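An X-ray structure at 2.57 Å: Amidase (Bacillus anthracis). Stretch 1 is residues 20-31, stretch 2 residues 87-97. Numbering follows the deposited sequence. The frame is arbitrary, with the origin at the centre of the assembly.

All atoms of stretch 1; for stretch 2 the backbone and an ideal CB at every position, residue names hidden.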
ATOM      1  N   GLU A  20      10.324   8.406 -20.220  1.00 47.87           N
ATOM      2  CA  GLU A  20      10.727   7.285 -21.064  1.00 47.58           C
ATOM      3  C   GLU A  20      11.169   6.073 -20.247  1.00 59.77           C
ATOM      4  O   GLU A  20      11.429   5.004 -20.800  1.00 66.27           O
ATOM      5  CB  GLU A  20      11.849   7.712 -22.013  1.00 55.51           C
ATOM      6  CG  GLU A  20      11.416   8.725 -23.058  1.00 74.12           C
ATOM      7  CD  GLU A  20      10.347   8.182 -23.991  1.00 84.88           C
ATOM      8  OE1 GLU A  20      10.367   6.968 -24.282  1.00 81.57           O
ATOM      9  OE2 GLU A  20       9.485   8.972 -24.430  1.00 87.62           O
ATOM     10  N   ARG A  21      11.255   6.245 -18.933  1.00 55.33           N
ATOM     11  CA  ARG A  21      11.587   5.146 -18.033  1.00 39.69           C
ATOM     12  C   ARG A  21      10.471   4.105 -18.025  1.00 50.88           C
ATOM     13  O   ARG A  21      10.717   2.911 -17.853  1.00 41.92           O
ATOM     14  CB  ARG A  21      11.835   5.675 -16.618  1.00 35.79           C
ATOM     15  CG  ARG A  21      12.062   4.599 -15.568  1.00 40.20           C
ATOM     16  CD  ARG A  21      12.245   5.207 -14.186  1.00 39.23           C
ATOM     17  NE  ARG A  21      13.526   5.890 -14.049  1.00 38.06           N
ATOM     18  CZ  ARG A  21      14.627   5.318 -13.572  1.00 32.89           C
ATOM     19  NH1 ARG A  21      14.600   4.050 -13.184  1.00 31.21           N
ATOM     20  NH2 ARG A  21      15.753   6.014 -13.481  1.00 39.25           N
ATOM     21  N   VAL A  22       9.242   4.571 -18.224  1.00 51.22           N
ATOM     22  CA  VAL A  22       8.068   3.709 -18.195  1.00 43.31           C
ATOM     23  C   VAL A  22       7.582   3.370 -19.603  1.00 54.30           C
ATOM     24  O   VAL A  22       7.218   2.228 -19.886  1.00 52.25           O
ATOM     25  CB  VAL A  22       6.919   4.367 -17.399  1.00 35.67           C
ATOM     26  CG1 VAL A  22       5.644   3.545 -17.505  1.00 37.00           C
ATOM     27  CG2 VAL A  22       7.323   4.548 -15.945  1.00 32.82           C
ATOM     28  N   LEU A  23       7.598   4.363 -20.487  1.00 53.23           N
ATOM     29  CA  LEU A  23       7.069   4.202 -21.839  1.00 45.50           C
ATOM     30  C   LEU A  23       7.867   3.213 -22.686  1.00 48.43           C
ATOM     31  O   LEU A  23       7.287   2.384 -23.387  1.00 50.32           O
ATOM     32  CB  LEU A  23       7.016   5.558 -22.548  1.00 44.89           C
ATOM     33  CG  LEU A  23       6.001   6.562 -22.000  1.00 45.76           C
ATOM     34  CD1 LEU A  23       6.043   7.853 -22.801  1.00 50.04           C
ATOM     35  CD2 LEU A  23       4.602   5.964 -22.010  1.00 44.97           C
ATOM     36  N   GLN A  24       9.191   3.307 -22.626  1.00 51.16           N
ATOM     37  CA  GLN A  24      10.056   2.454 -23.442  1.00 59.45           C
ATOM     38  C   GLN A  24       9.941   0.957 -23.114  1.00 51.46           C
ATOM     39  O   GLN A  24       9.907   0.140 -24.033  1.00 61.80           O
ATOM     40  CB  GLN A  24      11.515   2.906 -23.324  1.00 71.86           C
ATOM     41  CG  GLN A  24      11.846   4.122 -24.172  1.00 90.18           C
ATOM     42  CD  GLN A  24      13.286   4.568 -24.021  1.00101.13           C
ATOM     43  OE1 GLN A  24      14.024   4.051 -23.183  1.00107.43           O
ATOM     44  NE2 GLN A  24      13.694   5.534 -24.836  1.00100.74           N
ATOM     45  N   PRO A  25       9.894   0.584 -21.819  1.00 49.06           N
ATOM     46  CA  PRO A  25       9.627  -0.836 -21.565  1.00 50.47           C
ATOM     47  C   PRO A  25       8.259  -1.266 -22.088  1.00 57.25           C
ATOM     48  O   PRO A  25       8.102  -2.400 -22.536  1.00 58.19           O
ATOM     49  CB  PRO A  25       9.684  -0.939 -20.039  1.00 47.40           C
ATOM     50  CG  PRO A  25      10.566   0.176 -19.626  1.00 56.16           C
ATOM     51  CD  PRO A  25      10.259   1.294 -20.579  1.00 55.52           C
ATOM     52  N   ILE A  26       7.287  -0.360 -22.032  1.00 58.90           N
ATOM     53  CA  ILE A  26       5.953  -0.630 -22.557  1.00 64.06           C
ATOM     54  C   ILE A  26       5.970  -0.692 -24.082  1.00 62.88           C
ATOM     55  O   ILE A  26       5.406  -1.607 -24.681  1.00 66.62           O
ATOM     56  CB  ILE A  26       4.942   0.441 -22.094  1.00 64.54           C
ATOM     57  CG1 ILE A  26       4.726   0.353 -20.584  1.00 57.58           C
ATOM     58  CG2 ILE A  26       3.618   0.280 -22.819  1.00 66.75           C
ATOM     59  CD1 ILE A  26       3.769   1.395 -20.044  1.00 48.83           C
ATOM     60  N   HIS A  27       6.631   0.281 -24.703  1.00 56.23           N
ATOM     61  CA  HIS A  27       6.706   0.361 -26.159  1.00 59.69           C
ATOM     62  C   HIS A  27       7.436  -0.832 -26.775  1.00 69.53           C
ATOM     63  O   HIS A  27       7.094  -1.279 -27.869  1.00 66.37           O
ATOM     64  CB  HIS A  27       7.393   1.663 -26.582  1.00 63.01           C
ATOM     65  CG  HIS A  27       7.746   1.718 -28.037  1.00 69.78           C
ATOM     66  ND1 HIS A  27       9.045   1.636 -28.489  1.00 70.92           N
ATOM     67  CD2 HIS A  27       6.970   1.842 -29.139  1.00 71.12           C
ATOM     68  CE1 HIS A  27       9.054   1.710 -29.808  1.00 79.41           C
ATOM     69  NE2 HIS A  27       7.808   1.836 -30.227  1.00 79.71           N
ATOM     70  N   ASN A  28       8.440  -1.342 -26.068  1.00 67.86           N
ATOM     71  CA  ASN A  28       9.240  -2.455 -26.572  1.00 73.97           C
ATOM     72  C   ASN A  28       8.451  -3.756 -26.676  1.00 76.61           C
ATOM     73  O   ASN A  28       8.566  -4.481 -27.665  1.00 83.29           O
ATOM     74  CB  ASN A  28      10.472  -2.668 -25.689  1.00 74.13           C
ATOM     75  CG  ASN A  28      11.531  -1.601 -25.895  1.00 76.62           C
ATOM     76  OD1 ASN A  28      11.639  -1.019 -26.974  1.00 85.96           O
ATOM     77  ND2 ASN A  28      12.319  -1.339 -24.858  1.00 63.58           N
ATOM     78  N   GLN A  29       7.649  -4.049 -25.659  1.00 64.97           N
ATOM     79  CA  GLN A  29       6.891  -5.295 -25.633  1.00 73.11           C
ATOM     80  C   GLN A  29       5.447  -5.094 -26.085  1.00 78.20           C
ATOM     81  O   GLN A  29       4.563  -5.877 -25.738  1.00 80.37           O
ATOM     82  CB  GLN A  29       6.929  -5.913 -24.234  1.00 64.76           C
ATOM     83  CG  GLN A  29       6.439  -4.996 -23.129  1.00 60.65           C
ATOM     84  CD  GLN A  29       6.849  -5.478 -21.750  1.00 58.34           C
ATOM     85  OE1 GLN A  29       7.207  -6.640 -21.568  1.00 59.96           O
ATOM     86  NE2 GLN A  29       6.803  -4.581 -20.773  1.00 57.36           N
ATOM     87  N   LEU A  30       5.214  -4.040 -26.863  1.00 82.38           N
ATOM     88  CA  LEU A  30       3.906  -3.803 -27.465  1.00 90.93           C
ATOM     89  C   LEU A  30       4.035  -3.487 -28.951  1.00 98.00           C
ATOM     90  O   LEU A  30       3.225  -2.748 -29.510  1.00106.80           O
ATOM     91  CB  LEU A  30       3.170  -2.667 -26.752  1.00 79.06           C
ATOM     92  CG  LEU A  30       2.521  -2.979 -25.402  1.00 70.33           C
ATOM     93  CD1 LEU A  30       1.615  -1.836 -24.973  1.00 68.20           C
ATOM     94  CD2 LEU A  30       1.746  -4.285 -25.454  1.00 66.38           C
ATOM     95  N   LYS A  31       5.061  -4.045 -29.586  1.00 93.55           N
ATOM     96  CA  LYS A  31       5.240  -3.890 -31.024  1.00 88.01           C
ATOM     97  C   LYS A  31       4.486  -4.983 -31.769  1.00 96.58           C
ATOM     98  O   LYS A  31       3.889  -4.738 -32.816  1.00 94.69           O
ATOM     99  CB  LYS A  31       6.725  -3.920 -31.395  1.00 80.34           C
ATOM    100  CG  LYS A  31       7.515  -2.715 -30.909  1.00 80.53           C
ATOM    101  CD  LYS A  31       8.948  -2.756 -31.416  1.00 86.62           C
ATOM    102  CE  LYS A  31       9.731  -1.533 -30.967  1.00 87.54           C
ATOM    103  NZ  LYS A  31      11.131  -1.552 -31.475  1.00 95.51           N
ATOM    104  N   UNK A  87       1.836   7.460 -11.619  1.00 35.00           N
ATOM    105  CA  UNK A  87       1.843   6.642 -10.414  1.00 23.89           C
ATOM    106  C   UNK A  87       2.754   5.429 -10.556  1.00 36.08           C
ATOM    107  O   UNK A  87       2.908   4.646  -9.618  1.00 43.89           O
ATOM    108  CB  UNK A  87       0.421   6.188 -10.079  1.00 23.89           C
ATOM    109  N   UNK A  88       3.353   5.278 -11.731  1.00 35.47           N
ATOM    110  CA  UNK A  88       4.239   4.152 -12.001  1.00 34.29           C
ATOM    111  C   UNK A  88       5.680   4.614 -12.184  1.00 32.19           C
ATOM    112  O   UNK A  88       5.966   5.458 -13.032  1.00 36.73           O
ATOM    113  CB  UNK A  88       3.769   3.393 -13.243  1.00 34.29           C
ATOM    114  N   UNK A  89       6.583   4.059 -11.381  1.00 29.78           N
ATOM    115  CA  UNK A  89       7.997   4.401 -11.474  1.00 31.94           C
ATOM    116  C   UNK A  89       8.736   3.463 -12.417  1.00 38.75           C
ATOM    117  O   UNK A  89       9.547   3.901 -13.231  1.00 43.86           O
ATOM    118  CB  UNK A  89       8.644   4.365 -10.088  1.00 31.94           C
ATOM    119  N   UNK A  90       8.453   2.171 -12.306  1.00 35.99           N
ATOM    120  CA  UNK A  90       9.169   1.176 -13.089  1.00 34.05           C
ATOM    121  C   UNK A  90       8.227   0.181 -13.758  1.00 34.44           C
ATOM    122  O   UNK A  90       7.141  -0.100 -13.253  1.00 34.12           O
ATOM    123  CB  UNK A  90      10.165   0.430 -12.199  1.00 34.05           C
ATOM    124  N   UNK A  91       8.655  -0.345 -14.901  1.00 42.81           N
ATOM    125  CA  UNK A  91       7.909  -1.377 -15.611  1.00 52.63           C
ATOM    126  C   UNK A  91       8.827  -2.541 -15.953  1.00 51.74           C
ATOM    127  O   UNK A  91       9.903  -2.344 -16.515  1.00 61.22           O
ATOM    128  CB  UNK A  91       7.269  -0.809 -16.879  1.00 52.63           C
ATOM    129  N   UNK A  92       8.406  -3.751 -15.599  1.00 51.44           N
ATOM    130  CA  UNK A  92       9.155  -4.955 -15.933  1.00 54.14           C
ATOM    131  C   UNK A  92       9.236  -5.138 -17.445  1.00 66.92           C
ATOM    132  O   UNK A  92       8.212  -5.310 -18.106  1.00 79.55           O
ATOM    133  CB  UNK A  92       8.512  -6.182 -15.283  1.00 54.14           C
ATOM    134  N   UNK A  93      10.456  -5.093 -18.000  1.00 68.47           N
ATOM    135  CA  UNK A  93      10.645  -5.314 -19.437  1.00 71.21           C
ATOM    136  C   UNK A  93      10.378  -6.763 -19.828  1.00 56.52           C
ATOM    137  O   UNK A  93      10.136  -7.054 -20.998  1.00 70.37           O
ATOM    138  CB  UNK A  93      12.065  -4.921 -19.849  1.00 71.21           C
ATOM    139  N   UNK A  94      10.423  -7.658 -18.846  1.00 56.20           N
ATOM    140  CA  UNK A  94      10.162  -9.071 -19.078  1.00 59.35           C
ATOM    141  C   UNK A  94       8.752  -9.466 -18.653  1.00 60.79           C
ATOM    142  O   UNK A  94       8.457 -10.648 -18.488  1.00 68.97           O
ATOM    143  CB  UNK A  94      11.190  -9.924 -18.331  1.00 59.35           C
ATOM    144  N   UNK A  95       7.888  -8.470 -18.477  1.00 56.95           N
ATOM    145  CA  UNK A  95       6.519  -8.705 -18.021  1.00 63.26           C
ATOM    146  C   UNK A  95       5.746  -9.601 -18.983  1.00 72.54           C
ATOM    147  O   UNK A  95       4.975 -10.461 -18.558  1.00 71.56           O
ATOM    148  CB  UNK A  95       5.785  -7.373 -17.850  1.00 63.26           C
ATOM    149  N   UNK A  96       5.956  -9.396 -20.279  1.00 75.01           N
ATOM    150  CA  UNK A  96       5.286 -10.194 -21.297  1.00 71.68           C
ATOM    151  C   UNK A  96       5.912 -11.579 -21.414  1.00 81.41           C
ATOM    152  O   UNK A  96       5.206 -12.576 -21.563  1.00 72.10           O
ATOM    153  CB  UNK A  96       5.334  -9.479 -22.649  1.00 71.68           C
ATOM    154  N   UNK A  97       7.239 -11.636 -21.342  1.00 87.64           N
ATOM    155  CA  UNK A  97       7.958 -12.902 -21.446  1.00 94.05           C
ATOM    156  C   UNK A  97       7.597 -13.832 -20.292  1.00 91.76           C
ATOM    157  O   UNK A  97       7.496 -15.046 -20.469  1.00100.74           O
ATOM    158  CB  UNK A  97       9.468 -12.657 -21.473  1.00 94.05           C
TER

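Position 87 has nothing of stretch 1 within 5.5 Å of its ideal CB, so the choice stays open. It is S87, which makes no contact with stretch 1.

Position 88 begins the strand. Its CB points toward the helix, and the ideal CB of 88 lies 4.6 Å from V22 CG2. A small or medium apolar side chain would suit: alanine, valine, isoleucine or leucine. It is V88; V88 CG1 packs 4.2 Å from V22 CG2.

At position 89 CA-to-CB points away, so many side chains are possible. The backbone does the touching: R21 CD lies 3.1 Å from O of 89. The residue is T89.

Position 90 also points away, with nothing of stretch 1 within 5.5 Å of its ideal CB. However, the R21 side chain runs past this part of the strand, and its guanidinium offers positive charge. A short side chain could leave R21 alone; a longer acid or amide could curl back to it. It is E90. With chi1 at -141°, between wells, and chi2 p, its carboxylate reaches R21. R21 NH1 donates to E90 OE2 at 3.1 Å and to E90 OE1 at 3.2 Å, forming a salt bridge.

At position 91 CA-to-CB points toward the helix. The ideal CB of 91 is 4.0 Å from P25 CB, 4.3 Å from V22 O and 4.6 Å from I26 CG1. These mainly apolar surroundings favour valine, isoleucine, leucine or methionine. It is I91, the residue of stretch 2 most covered by stretch 1. I91 CG1 lies 3.6 Å from V22 CG1. I91 CG2 lies 3.8 Å from P25 CB and 4.2 Å from I26 CG1.

Position 92 points away; many side chains are possible. Its O accepts a hydrogen bond from Q29 NE2 at 3.1 Å. It is N92; N92 OD1 accepts from N of 94 at 2.7 Å.

At position 93 phi of -70° suits proline, but others are not excluded. CB points sideways. It is P93.

Position 94 points away and precedes a helix, where asparagine, aspartate, serine or threonine is common. It is N94, without a capping bond from its side chain.

Position 95 points toward stretch 1, its ideal CB 4.0 Å from Q29 OE1. A small residue suits. It is A95.

Position 96 points toward stretch 1, its ideal CB 3.6 Å from Q29 OE1. N of 96 donates to Q29 OE1 at 3.3 Å. L30 offers an apolar end for a long, flexible side chain such as methionine. It is M96, a selenomethionine, with M96 CE 3.8 Å from L30 CD2.

Stretch 1 leaves position 97 open. It is E97, poorly ordered and without contact with stretch 1.

Stretch 2 (87-97) SVTEINPNAME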
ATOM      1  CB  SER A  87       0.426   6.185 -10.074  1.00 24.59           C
ATOM      2  OG  SER A  87      -0.096   5.352 -11.095  1.00 35.42           O
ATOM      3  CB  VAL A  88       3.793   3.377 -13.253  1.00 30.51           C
ATOM      4  CG1 VAL A  88       4.745   2.227 -13.532  1.00 32.01           C
ATOM      5  CG2 VAL A  88       2.372   2.868 -13.080  1.00 31.80           C
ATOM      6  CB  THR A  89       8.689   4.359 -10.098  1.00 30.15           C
ATOM      7  OG1 THR A  89       8.417   3.103  -9.462  1.00 24.69           O
ATOM      8  CG2 THR A  89       8.193   5.489  -9.214  1.00 32.54           C
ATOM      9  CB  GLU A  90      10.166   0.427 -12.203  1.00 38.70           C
ATOM     10  CG  GLU A  90      11.486   0.125 -12.884  1.00 61.45           C
ATOM     11  CD  GLU A  90      12.334   1.368 -13.072  1.00 55.13           C
ATOM     12  OE1 GLU A  90      13.061   1.446 -14.087  1.00 68.70           O
ATOM     13  OE2 GLU A  90      12.277   2.265 -12.203  1.00 34.80           O
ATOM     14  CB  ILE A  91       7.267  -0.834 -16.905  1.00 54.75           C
ATOM     15  CG1 ILE A  91       6.098   0.093 -16.573  1.00 50.99           C
ATOM     16  CG2 ILE A  91       6.787  -1.977 -17.788  1.00 44.62           C
ATOM     17  CD1 ILE A  91       4.932  -0.608 -15.911  1.00 46.97           C
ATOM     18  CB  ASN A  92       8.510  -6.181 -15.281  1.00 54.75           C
ATOM     19  CG  ASN A  92       9.408  -7.408 -15.306  1.00 61.39           C
ATOM     20  OD1 ASN A  92      10.304  -7.528 -16.141  1.00 57.87           O
ATOM     21  ND2 ASN A  92       9.165  -8.334 -14.384  1.00 57.40           N
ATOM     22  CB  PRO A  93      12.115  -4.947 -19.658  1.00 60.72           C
ATOM     23  CG  PRO A  93      12.759  -5.187 -18.339  1.00 51.19           C
ATOM     24  CD  PRO A  93      11.729  -4.812 -17.315  1.00 48.39           C
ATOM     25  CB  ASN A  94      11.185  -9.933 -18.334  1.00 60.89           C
ATOM     26  CG  ASN A  94      12.614  -9.607 -18.720  1.00 63.28           C
ATOM     27  OD1 ASN A  94      12.893  -9.239 -19.861  1.00 62.93           O
ATOM     28  ND2 ASN A  94      13.529  -9.741 -17.767  1.00 58.82           N
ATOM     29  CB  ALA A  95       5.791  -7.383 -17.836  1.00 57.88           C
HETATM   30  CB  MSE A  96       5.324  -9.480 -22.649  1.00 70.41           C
HETATM   31  CG  MSE A  96       4.524  -8.188 -22.684  1.00 65.78           C
HETATM   32 SE   MSE A  96       2.600  -8.479 -22.533  0.65 85.47          SE
HETATM   33  CE  MSE A  96       2.076  -7.919 -24.325  1.00 69.92           C
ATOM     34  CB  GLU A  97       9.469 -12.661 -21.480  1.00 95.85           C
ATOM     35  CG  GLU A  97      10.297 -13.927 -21.639  1.00102.48           C
ATOM     36  CD  GLU A  97      11.747 -13.640 -21.975  1.00106.19           C
ATOM     37  OE1 GLU A  97      12.537 -13.373 -21.044  1.00104.04           O
ATOM     38  OE2 GLU A  97      12.097 -13.681 -23.174  1.00108.22           O
TER
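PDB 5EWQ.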